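Local coordinates for protein xylan esterase, putative, AXE2C (Cellvibrio japonicus, PDB 2WAA) that removes acetyl groups from xylan and glucomannan, as a family 2 carbohydrate esterase that takes part in the breakdown of plant cell walls, at residues D199-L202 with P203-Y206; D244-T247 with Y248-Y252; A152-K156 with N157-W161; A324-R327 with E328-Q332. One frame throughout, in Å; residues are numbered along the deposited sequence.

All four contacts are local and lie in the GDSL-like esterase region, with its five-stranded parallel sheet flanked by helices. In chain order contact 3 comes first, in the loop after strand 133-139; contact 1 follows at the short helix 202-205, contact 2 opens helix 245-262, and contact 4 sits midway along helix 319-337. Contacts 1 and 2 are closest, with centres about 16 Å apart, and P203 of the first packs on F255 further along the helix that the second begins. The centre of contact 3 is about 35 Å from that of contact 2, yet its K156 reaches the inferred charge-relay residue D314. The four thus sample loops and helices of the catalytic domain.

Contact 1: D199-L202 with P203-Y206; sequences DANL and PDFY
A200 meets the short helix through its methyl, which lies 3.8 Å from D204 CB, while its carbonyl oxygen sits at the edge of the F205 ring, in the ring plane. The next residue, N201, occupies the N-cap position without a side-chain capping bond; instead its backbone N donates to D204 OD2 at 2.9 Å, on the lone pair that faces away from the other carboxylate oxygen. The two side chains lie side by side, their amide and carboxylate planes 40° apart, and one water bridges N201 ND2 and D204 OD2. N201 O is gripped twice, by F205 N at 3.0 Å nearly in line with the C=O and by D204 N from above the carbonyl plane. L202 sets its CA over one face of the F205 ring, a CH-pi contact 3.8 Å from the centroid. The ring gets there because F205 CG stands between its own backbone N and carbonyl carbon (chi1 67°), turning back over the preceding turn. L202 CD1 adds a 3.6 Å contact to F205 CE1, and L202 O accepts from Y206 N. Within the fold, L202 packs against L138 of strand 133-139 and F255 of helix 245-262, and Y206 reaches L259 of that helix.

Contact 2: D244-T247 with Y248-Y252; sequences DRAT and YINTY
The N-terminal turns of helix 245-262 hold this contact, and the regular helical ladder starts at D244, whose O accepts from Y248 N at 2.9 Å. R245 O then receives I249 N at 2.9 Å with an almost straight bond (170°), and A246 O and T247 O take N250 N and T251 N in turn.

D244 also stands at the N-cap position. Its carboxylate oxygen OD2 accepts from T247 N at 3.0 Å, the capping bond proper, and from T247 OG1 at 2.5 Å. The two donors use the oxygen differently: the backbone N comes from above the carboxylate plane, whereas the hydroxyl takes the lone pair turned away from OD1. T247 can offer both because OG1 lies beside its own backbone N, anti to the carbonyl carbon (chi1 -62°).

One helical turn apart, R245 and I249 lie side by side and point the same way. I249 CD1 rests 3.6 Å from R245 CG and 3.7 Å from R245 NE, following the extended arginine chain out to the start of its guanidinium. That group is bound beyond the contact by E290 and S286 of helix 278-295, and I249 also packs on this neighbour. Y248 OH, for its part, bonds to D237.

The D244 carboxylate, next to the positive end of the helix dipole and held by two donors, is probably stabilised as an anion, while aliphatic contact with I249 and the bonds to helix 278-295 together would steady the arginine.

Contact 3: A152-K156 with N157-W161; sequences AGEDK and NTRWW
E154 OE1 is the polar centre of the contact, accepting at 2.8 Å from W160 NE1 and at 2.8 Å from R159 NH2. The indole N-H reaches the oxygen nearly along its C-O axis and close to the ring plane. The arginine, forming a salt bridge, comes on the syn side, and its guanidinium stands almost perpendicular to the carboxylate (81°), with OE1 at the guanidinium edge.

K156 meets a face of W160. Its CA lies over the centre of the six-membered ring, 3.5 Å from the centroid, in a CH-pi contact, and K156 CG continues across the ring to W160 CE3 at 3.4 Å. With CG anti to the backbone N (chi1 -172°), the lysine chain crosses the indole at about a right angle and carries on beyond it.

The turn itself is set by N157. Its OD1 accepts from R159 N at 2.9 Å, an Asx turn leading into the 3-10 segment 158-160, while its ND2 donates to D155 O at 3.2 Å in a nearly straight bond (169°). One asparagine amide thus ties the irregular chain before it to the start of the 3-10 turn, which in turn presents R159 and W160 to E154.

Farther out, R159 NH2 has a second acceptor in D149 O. K156 NZ forms salt bridges with E146 and with D314, inferred to belong to the charge relay, and the face packing on W160 probably helps direct the lysine toward D314. W160 also touches D314, and W161 NE1 bonds to E106.

Contact 4: A324-R327 with E328-Q332; sequences AMAR and ELTPQ
T330 places OG1 beside its own backbone N and anti to the carbonyl carbon (chi1 -65°), which turns the hydroxyl back along the helix to A326 O. The hydroxyl donates to that oxygen at 2.7 Å while T330 N donates to it at 2.9 Å. The two approach from opposite faces of the carbonyl plane: the amide is tilted only moderately from it, the hydroxyl lies well above it.

Just before this, A324 O accepts from E328 N at 3.0 Å and M325 O from L329 N at 3.0 Å; E328 N also makes a weak bond to M325 O. The ladder is broken at P331, which has no N-H to give. Its ring stands against the preceding turn instead, with P331 CD 2.9 Å from R327 O, and helix 319-337 kinks there. On the far side of the proline, Q332 NE2 bonds to E328 O at 3.1 Å in a practically straight line (178°), coming from above the carbonyl plane.

A326 and T330 lie on the face of the helix that packs against T171 of helix 167-174, while Q332 NE2 bonds also to S304 O and, in the conformer described, the E328 carboxylate bonds to S306.

By accepting from both, A326 O satisfies the amide of T330 and its buried hydroxyl within the helix, and the side-chain bond of Q332 gives E328 O a donor beside the interruption made by the proline.

Contact 1: D199-L202 with P203-Y206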
loop_
_atom_site.group_PDB
_atom_site.type_symbol
_atom_site.label_atom_id
_atom_site.label_comp_id
_atom_site.label_asym_id
_atom_site.label_seq_id
_atom_site.Cartn_x
_atom_site.Cartn_y
_atom_site.Cartn_z
ATOM N N ASP A 199 -4.180 -14.008 15.114
ATOM C CA ASP A 199 -4.666 -12.918 14.244
ATOM C C ASP A 199 -4.465 -13.360 12.800
ATOM O O ASP A 199 -3.782 -14.374 12.534
ATOM C CB ASP A 199 -3.834 -11.640 14.432
ATOM C CG ASP A 199 -3.973 -11.028 15.822
ATOM O OD1 ASP A 199 -5.092 -11.065 16.373
ATOM O OD2 ASP A 199 -2.957 -10.520 16.373
ATOM N N ALA A 200 -5.031 -12.604 11.850
ATOM C CA ALA A 200 -4.699 -12.820 10.439
ATOM C C ALA A 200 -3.226 -12.414 10.243
ATOM O O ALA A 200 -2.841 -11.227 10.326
ATOM C CB ALA A 200 -5.635 -12.007 9.523
ATOM N N ASN A 201 -2.405 -13.418 9.999
ATOM C CA ASN A 201 -0.984 -13.178 9.714
ATOM C C ASN A 201 -0.827 -12.810 8.237
ATOM O O ASN A 201 -1.804 -12.841 7.507
ATOM C CB ASN A 201 -0.201 -14.431 10.077
ATOM C CG ASN A 201 -0.325 -14.747 11.589
ATOM O OD1 ASN A 201 -0.137 -13.864 12.417
ATOM N ND2 ASN A 201 -0.683 -15.997 11.929
ATOM N N LEU A 202 0.382 -12.466 7.805
ATOM C CA LEU A 202 0.585 -12.054 6.396
ATOM C C LEU A 202 0.005 -13.096 5.410
ATOM O O LEU A 202 -0.680 -12.732 4.485
ATOM C CB LEU A 202 2.059 -11.722 6.114
ATOM C CG LEU A 202 2.439 -11.590 4.631
ATOM C CD1 LEU A 202 1.668 -10.371 4.040
ATOM C CD2 LEU A 202 3.976 -11.368 4.545
ATOM N N PRO A 203 0.233 -14.413 5.628
ATOM C CA PRO A 203 -0.315 -15.329 4.629
ATOM C C PRO A 203 -1.845 -15.326 4.559
ATOM O O PRO A 203 -2.386 -15.736 3.523
ATOM C CB PRO A 203 0.182 -16.715 5.084
ATOM C CG PRO A 203 1.498 -16.413 5.846
ATOM C CD PRO A 203 1.160 -15.077 6.567
ATOM N N ASP A 204 -2.498 -14.880 5.640
ATOM C CA ASP A 204 -3.958 -14.741 5.721
ATOM C C ASP A 204 -4.440 -13.465 5.056
ATOM O O ASP A 204 -5.224 -13.530 4.109
ATOM C CB ASP A 204 -4.433 -14.775 7.186
ATOM C CG ASP A 204 -3.965 -16.035 7.881
ATOM O OD1 ASP A 204 -4.313 -17.107 7.404
ATOM O OD2 ASP A 204 -3.220 -15.979 8.859
ATOM N N PHE A 205 -3.934 -12.313 5.492
ATOM C CA PHE A 205 -4.475 -11.067 4.910
ATOM C C PHE A 205 -4.022 -10.822 3.492
ATOM O O PHE A 205 -4.645 -10.042 2.778
ATOM C CB PHE A 205 -4.326 -9.809 5.822
ATOM C CG PHE A 205 -2.886 -9.347 6.038
ATOM C CD1 PHE A 205 -2.199 -8.607 5.059
ATOM C CD2 PHE A 205 -2.237 -9.617 7.258
ATOM C CE1 PHE A 205 -0.854 -8.185 5.286
ATOM C CE2 PHE A 205 -0.896 -9.202 7.493
ATOM C CZ PHE A 205 -0.218 -8.467 6.496
ATOM N N TYR A 206 -2.951 -11.478 3.070
ATOM C CA TYR A 206 -2.536 -11.418 1.672
ATOM C C TYR A 206 -3.681 -11.903 0.748
ATOM O O TYR A 206 -3.727 -11.562 -0.436
ATOM C CB TYR A 206 -1.304 -12.291 1.468
ATOM C CG TYR A 206 -1.139 -12.818 0.063
ATOM C CD1 TYR A 206 -0.601 -12.034 -0.934
ATOM C CD2 TYR A 206 -1.484 -14.130 -0.237
ATOM C CE1 TYR A 206 -0.410 -12.554 -2.252
ATOM C CE2 TYR A 206 -1.318 -14.658 -1.526
ATOM C CZ TYR A 206 -0.783 -13.854 -2.524
ATOM O OH TYR A 206 -0.620 -14.390 -3.790
HETATM O O HOH W 1 -1.502 -17.730 9.592
#

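Contact 2: D244-T247 with Y248-Y252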
loop_
_atom_site.group_PDB
_atom_site.type_symbol
_atom_site.label_atom_id
_atom_site.label_comp_id
_atom_site.label_asym_id
_atom_site.label_seq_id
_atom_site.Cartn_x
_atom_site.Cartn_y
_atom_site.Cartn_z
ATOM N N ASP A 244 11.167 -19.495 16.826
ATOM C CA ASP A 244 11.753 -20.783 16.468
ATOM C C ASP A 244 12.192 -20.877 14.983
ATOM O O ASP A 244 11.367 -20.672 14.062
ATOM C CB ASP A 244 10.733 -21.901 16.760
ATOM C CG ASP A 244 11.263 -23.252 16.397
ATOM O OD1 ASP A 244 12.315 -23.630 16.966
ATOM O OD2 ASP A 244 10.671 -23.946 15.540
ATOM N N ARG A 245 13.451 -21.239 14.753
ATOM C CA ARG A 245 14.011 -21.260 13.404
ATOM C C ARG A 245 13.292 -22.198 12.443
ATOM O O ARG A 245 12.844 -21.762 11.354
ATOM C CB ARG A 245 15.513 -21.549 13.462
ATOM C CG ARG A 245 16.144 -21.852 12.143
ATOM C CD ARG A 245 17.711 -21.937 12.258
ATOM N NE ARG A 245 18.275 -21.631 10.963
ATOM C CZ ARG A 245 18.968 -20.530 10.640
ATOM N NH1 ARG A 245 19.311 -19.607 11.533
ATOM N NH2 ARG A 245 19.353 -20.382 9.384
ATOM N N ALA A 246 13.157 -23.479 12.804
ATOM C CA ALA A 246 12.475 -24.396 11.879
ATOM C C ALA A 246 11.044 -23.955 11.577
ATOM O O ALA A 246 10.604 -24.044 10.453
ATOM C CB ALA A 246 12.504 -25.882 12.393
ATOM N N THR A 247 10.319 -23.484 12.581
ATOM C CA THR A 247 8.933 -23.107 12.405
ATOM C C THR A 247 8.828 -21.904 11.440
ATOM O O THR A 247 8.036 -21.875 10.489
ATOM C CB THR A 247 8.316 -22.660 13.735
ATOM O OG1 THR A 247 8.322 -23.742 14.680
ATOM C CG2 THR A 247 6.876 -22.192 13.530
ATOM N N TYR A 248 9.656 -20.917 11.686
ATOM C CA TYR A 248 9.611 -19.728 10.852
ATOM C C TYR A 248 10.012 -20.032 9.404
ATOM O O TYR A 248 9.340 -19.604 8.447
ATOM C CB TYR A 248 10.516 -18.669 11.440
ATOM C CG TYR A 248 10.135 -17.299 10.944
ATOM C CD1 TYR A 248 9.147 -16.578 11.602
ATOM C CD2 TYR A 248 10.773 -16.734 9.837
ATOM C CE1 TYR A 248 8.783 -15.294 11.177
ATOM C CE2 TYR A 248 10.443 -15.440 9.407
ATOM C CZ TYR A 248 9.432 -14.745 10.086
ATOM O OH TYR A 248 9.056 -13.493 9.696
ATOM N N ILE A 249 11.108 -20.759 9.229
ATOM C CA ILE A 249 11.590 -21.032 7.879
ATOM C C ILE A 249 10.582 -21.900 7.144
ATOM O O ILE A 249 10.297 -21.687 5.947
ATOM C CB ILE A 249 12.984 -21.689 7.891
ATOM C CG1 ILE A 249 14.051 -20.665 8.373
ATOM C CG2 ILE A 249 13.334 -22.304 6.488
ATOM C CD1 ILE A 249 15.413 -21.325 8.618
ATOM N N ASN A 250 9.997 -22.875 7.832
ATOM C CA ASN A 250 9.022 -23.695 7.140
ATOM C C ASN A 250 7.781 -22.894 6.743
ATOM O O ASN A 250 7.227 -23.112 5.658
ATOM C CB ASN A 250 8.642 -24.922 7.971
ATOM C CG ASN A 250 9.768 -25.932 8.024
ATOM O OD1 ASN A 250 10.644 -25.984 7.124
ATOM N ND2 ASN A 250 9.738 -26.768 9.045
ATOM N N THR A 251 7.340 -21.961 7.581
ATOM C CA THR A 251 6.199 -21.192 7.137
ATOM C C THR A 251 6.542 -20.139 6.100
ATOM O O THR A 251 5.738 -19.930 5.194
ATOM C CB THR A 251 5.137 -20.830 8.239
ATOM O OG1 THR A 251 4.663 -19.473 8.136
ATOM C CG2 THR A 251 5.633 -21.154 9.607
ATOM N N TYR A 252 7.751 -19.576 6.152
ATOM C CA TYR A 252 8.120 -18.620 5.123
ATOM C C TYR A 252 8.219 -19.361 3.788
ATOM O O TYR A 252 7.754 -18.876 2.752
ATOM C CB TYR A 252 9.442 -17.929 5.444
ATOM C CG TYR A 252 9.518 -16.487 4.972
ATOM C CD1 TYR A 252 8.653 -16.001 3.982
ATOM C CD2 TYR A 252 10.422 -15.612 5.545
ATOM C CE1 TYR A 252 8.730 -14.641 3.532
ATOM C CE2 TYR A 252 10.531 -14.264 5.092
ATOM C CZ TYR A 252 9.678 -13.797 4.103
ATOM O OH TYR A 252 9.772 -12.481 3.742
#

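Contact 3: A152-K156 with N157-W161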
loop_
_atom_site.group_PDB
_atom_site.type_symbol
_atom_site.label_atom_id
_atom_site.label_comp_id
_atom_site.label_asym_id
_atom_site.label_seq_id
_atom_site.Cartn_x
_atom_site.Cartn_y
_atom_site.Cartn_z
ATOM N N ALA A 152 6.532 16.718 15.873
ATOM C CA ALA A 152 6.968 16.736 17.281
ATOM C C ALA A 152 5.915 17.432 18.165
ATOM O O ALA A 152 5.385 18.466 17.791
ATOM C CB ALA A 152 8.297 17.426 17.386
ATOM N N GLY A 153 5.567 16.827 19.295
ATOM C CA GLY A 153 4.542 17.422 20.162
ATOM C C GLY A 153 3.160 16.789 20.072
ATOM O O GLY A 153 2.371 16.854 21.036
ATOM N N GLU A 154 2.827 16.201 18.928
ATOM C CA GLU A 154 1.524 15.566 18.755
ATOM C C GLU A 154 1.458 14.141 19.331
ATOM O O GLU A 154 2.465 13.449 19.346
ATOM C CB GLU A 154 1.200 15.437 17.251
ATOM C CG GLU A 154 0.884 16.687 16.594
ATOM C CD GLU A 154 0.520 16.513 15.139
ATOM O OE1 GLU A 154 0.422 15.336 14.615
ATOM O OE2 GLU A 154 0.339 17.569 14.514
ATOM N N ASP A 155 0.280 13.732 19.788
ATOM C CA ASP A 155 -0.006 12.333 20.081
ATOM C C ASP A 155 -0.195 11.667 18.728
ATOM O O ASP A 155 -0.860 12.228 17.859
ATOM C CB ASP A 155 -1.282 12.177 20.891
ATOM C CG ASP A 155 -1.165 12.749 22.307
ATOM O OD1 ASP A 155 -0.052 12.699 22.890
ATOM O OD2 ASP A 155 -2.196 13.250 22.817
ATOM N N LYS A 156 0.450 10.525 18.526
ATOM C CA LYS A 156 0.253 9.767 17.295
ATOM C C LYS A 156 -1.248 9.647 17.006
ATOM O O LYS A 156 -2.069 9.379 17.914
ATOM C CB LYS A 156 0.865 8.380 17.454
ATOM C CG LYS A 156 0.911 7.542 16.207
ATOM C CD LYS A 156 1.325 6.146 16.620
ATOM C CE LYS A 156 2.371 5.691 15.768
ATOM N NZ LYS A 156 3.176 4.619 16.420
ATOM N N ASN A 157 -1.622 9.833 15.747
ATOM C CA ASN A 157 -2.989 9.623 15.343
ATOM C C ASN A 157 -2.977 9.232 13.851
ATOM O O ASN A 157 -1.913 9.183 13.256
ATOM C CB ASN A 157 -3.791 10.897 15.600
ATOM C CG ASN A 157 -3.369 12.043 14.685
ATOM O OD1 ASN A 157 -3.893 12.164 13.587
ATOM N ND2 ASN A 157 -2.465 12.899 15.147
ATOM N N THR A 158 -4.134 8.928 13.269
ATOM C CA THR A 158 -4.125 8.305 11.949
ATOM C C THR A 158 -3.642 9.270 10.850
ATOM O O THR A 158 -3.303 8.826 9.743
ATOM C CB THR A 158 -5.499 7.712 11.534
ATOM O OG1 THR A 158 -6.500 8.735 11.656
ATOM C CG2 THR A 158 -5.845 6.545 12.469
ATOM N N ARG A 159 -3.557 10.572 11.151
ATOM C CA ARG A 159 -2.963 11.534 10.227
ATOM C C ARG A 159 -1.470 11.303 9.991
ATOM O O ARG A 159 -0.929 11.683 8.952
ATOM C CB ARG A 159 -3.200 12.980 10.733
ATOM C CG ARG A 159 -2.939 14.032 9.626
ATOM C CD ARG A 159 -2.664 15.415 10.245
ATOM N NE ARG A 159 -1.553 15.315 11.207
ATOM C CZ ARG A 159 -0.279 15.145 10.883
ATOM N NH1 ARG A 159 0.093 15.087 9.622
ATOM N NH2 ARG A 159 0.655 15.032 11.850
ATOM N N TRP A 160 -0.812 10.625 10.923
ATOM C CA TRP A 160 0.599 10.371 10.783
ATOM C C TRP A 160 0.957 9.420 9.635
ATOM O O TRP A 160 2.129 9.320 9.279
ATOM C CB TRP A 160 1.131 9.788 12.089
ATOM C CG TRP A 160 1.348 10.805 13.177
ATOM C CD1 TRP A 160 0.694 12.020 13.364
ATOM C CD2 TRP A 160 2.253 10.669 14.270
ATOM N NE1 TRP A 160 1.183 12.647 14.484
ATOM C CE2 TRP A 160 2.123 11.837 15.073
ATOM C CE3 TRP A 160 3.142 9.662 14.659
ATOM C CZ2 TRP A 160 2.889 12.045 16.228
ATOM C CZ3 TRP A 160 3.913 9.864 15.800
ATOM C CH2 TRP A 160 3.772 11.038 16.580
ATOM N N TRP A 161 -0.015 8.689 9.089
ATOM C CA TRP A 161 0.295 7.774 7.994
ATOM C C TRP A 161 0.418 8.495 6.638
ATOM O O TRP A 161 -0.391 9.366 6.309
ATOM C CB TRP A 161 -0.816 6.715 7.866
ATOM C CG TRP A 161 -0.689 5.522 8.784
ATOM C CD1 TRP A 161 -0.541 4.225 8.384
ATOM C CD2 TRP A 161 -0.769 5.487 10.227
ATOM N NE1 TRP A 161 -0.489 3.386 9.477
ATOM C CE2 TRP A 161 -0.633 4.119 10.615
ATOM C CE3 TRP A 161 -0.939 6.465 11.227
ATOM C CZ2 TRP A 161 -0.645 3.703 11.948
ATOM C CZ3 TRP A 161 -0.981 6.044 12.576
ATOM C CH2 TRP A 161 -0.805 4.676 12.914
#

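Contact 4: A324-R327 with E328-Q332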
loop_
_atom_site.group_PDB
_atom_site.type_symbol
_atom_site.label_atom_id
_atom_site.label_comp_id
_atom_site.label_asym_id
_atom_site.label_seq_id
_atom_site.Cartn_x
_atom_site.Cartn_y
_atom_site.Cartn_z
ATOM N N ALA A 324 15.583 7.251 2.262
ATOM C CA ALA A 324 16.864 6.516 2.242
ATOM C C ALA A 324 16.625 5.053 1.872
ATOM O O ALA A 324 17.410 4.455 1.119
ATOM C CB ALA A 324 17.585 6.633 3.576
ATOM N N MET A 325 15.539 4.464 2.408
ATOM C CA MET A 325 15.262 3.083 2.186
ATOM C C MET A 325 15.001 2.830 0.678
ATOM O O MET A 325 15.473 1.850 0.109
ATOM C CB MET A 325 14.023 2.649 3.020
ATOM C CG MET A 325 14.280 2.590 4.525
ATOM S SD MET A 325 12.706 2.301 5.392
ATOM C CE MET A 325 12.188 0.806 4.680
ATOM N N ALA A 326 14.295 3.755 0.029
ATOM C CA ALA A 326 14.026 3.586 -1.377
ATOM C C ALA A 326 15.329 3.702 -2.157
ATOM O O ALA A 326 15.552 2.948 -3.091
ATOM C CB ALA A 326 12.980 4.655 -1.853
ATOM N N ARG A 327 16.196 4.643 -1.773
ATOM C CA ARG A 327 17.521 4.774 -2.439
ATOM C C ARG A 327 18.432 3.534 -2.288
ATOM O O ARG A 327 19.279 3.235 -3.181
ATOM C CB ARG A 327 18.235 6.033 -1.937
ATOM C CG ARG A 327 17.543 7.319 -2.375
ATOM C CD ARG A 327 18.453 8.516 -2.070
ATOM N NE ARG A 327 18.753 8.662 -0.647
ATOM C CZ ARG A 327 18.068 9.463 0.177
ATOM N NH1 ARG A 327 17.054 10.178 -0.279
ATOM N NH2 ARG A 327 18.406 9.544 1.446
ATOM N N GLU A 328 18.299 2.796 -1.181
ATOM C CA GLU A 328 19.115 1.611 -0.972
ATOM C C GLU A 328 18.565 0.409 -1.698
ATOM O O GLU A 328 19.316 -0.432 -2.181
ATOM C CB GLU A 328 19.198 1.261 0.518
ATOM C CG GLU A 328 20.209 2.022 1.298
ATOM C CD GLU A 328 20.457 1.363 2.640
ATOM O OE1 GLU A 328 19.701 0.436 3.023
ATOM O OE2 GLU A 328 21.417 1.749 3.312
ATOM N N LEU A 329 17.236 0.325 -1.747
ATOM C CA LEU A 329 16.551 -0.844 -2.282
ATOM C C LEU A 329 16.523 -0.771 -3.820
ATOM O O LEU A 329 16.735 -1.766 -4.490
ATOM C CB LEU A 329 15.117 -0.866 -1.743
ATOM C CG LEU A 329 14.128 -1.848 -2.350
ATOM C CD1 LEU A 329 14.684 -3.286 -2.142
ATOM C CD2 LEU A 329 12.775 -1.710 -1.683
ATOM N N THR A 330 16.231 0.421 -4.351
ATOM C CA THR A 330 15.941 0.607 -5.784
ATOM C C THR A 330 17.070 0.049 -6.659
ATOM O O THR A 330 16.802 -0.759 -7.546
ATOM C CB THR A 330 15.590 2.094 -6.102
ATOM O OG1 THR A 330 14.346 2.433 -5.427
ATOM C CG2 THR A 330 15.410 2.282 -7.628
ATOM N N PRO A 331 18.340 0.400 -6.360
ATOM C CA PRO A 331 19.443 -0.138 -7.192
ATOM C C PRO A 331 19.555 -1.669 -7.216
ATOM O O PRO A 331 19.897 -2.246 -8.253
ATOM C CB PRO A 331 20.718 0.462 -6.549
ATOM C CG PRO A 331 20.262 1.616 -5.725
ATOM C CD PRO A 331 18.808 1.343 -5.333
ATOM N N GLN A 332 19.264 -2.311 -6.083
ATOM C CA GLN A 332 19.288 -3.743 -6.005
ATOM C C GLN A 332 18.149 -4.339 -6.839
ATOM O O GLN A 332 18.367 -5.328 -7.550
ATOM C CB GLN A 332 19.185 -4.205 -4.555
ATOM C CG GLN A 332 20.359 -3.729 -3.681
ATOM C CD GLN A 332 20.199 -4.232 -2.236
ATOM O OE1 GLN A 332 20.390 -5.425 -1.953
ATOM N NE2 GLN A 332 19.833 -3.327 -1.328
#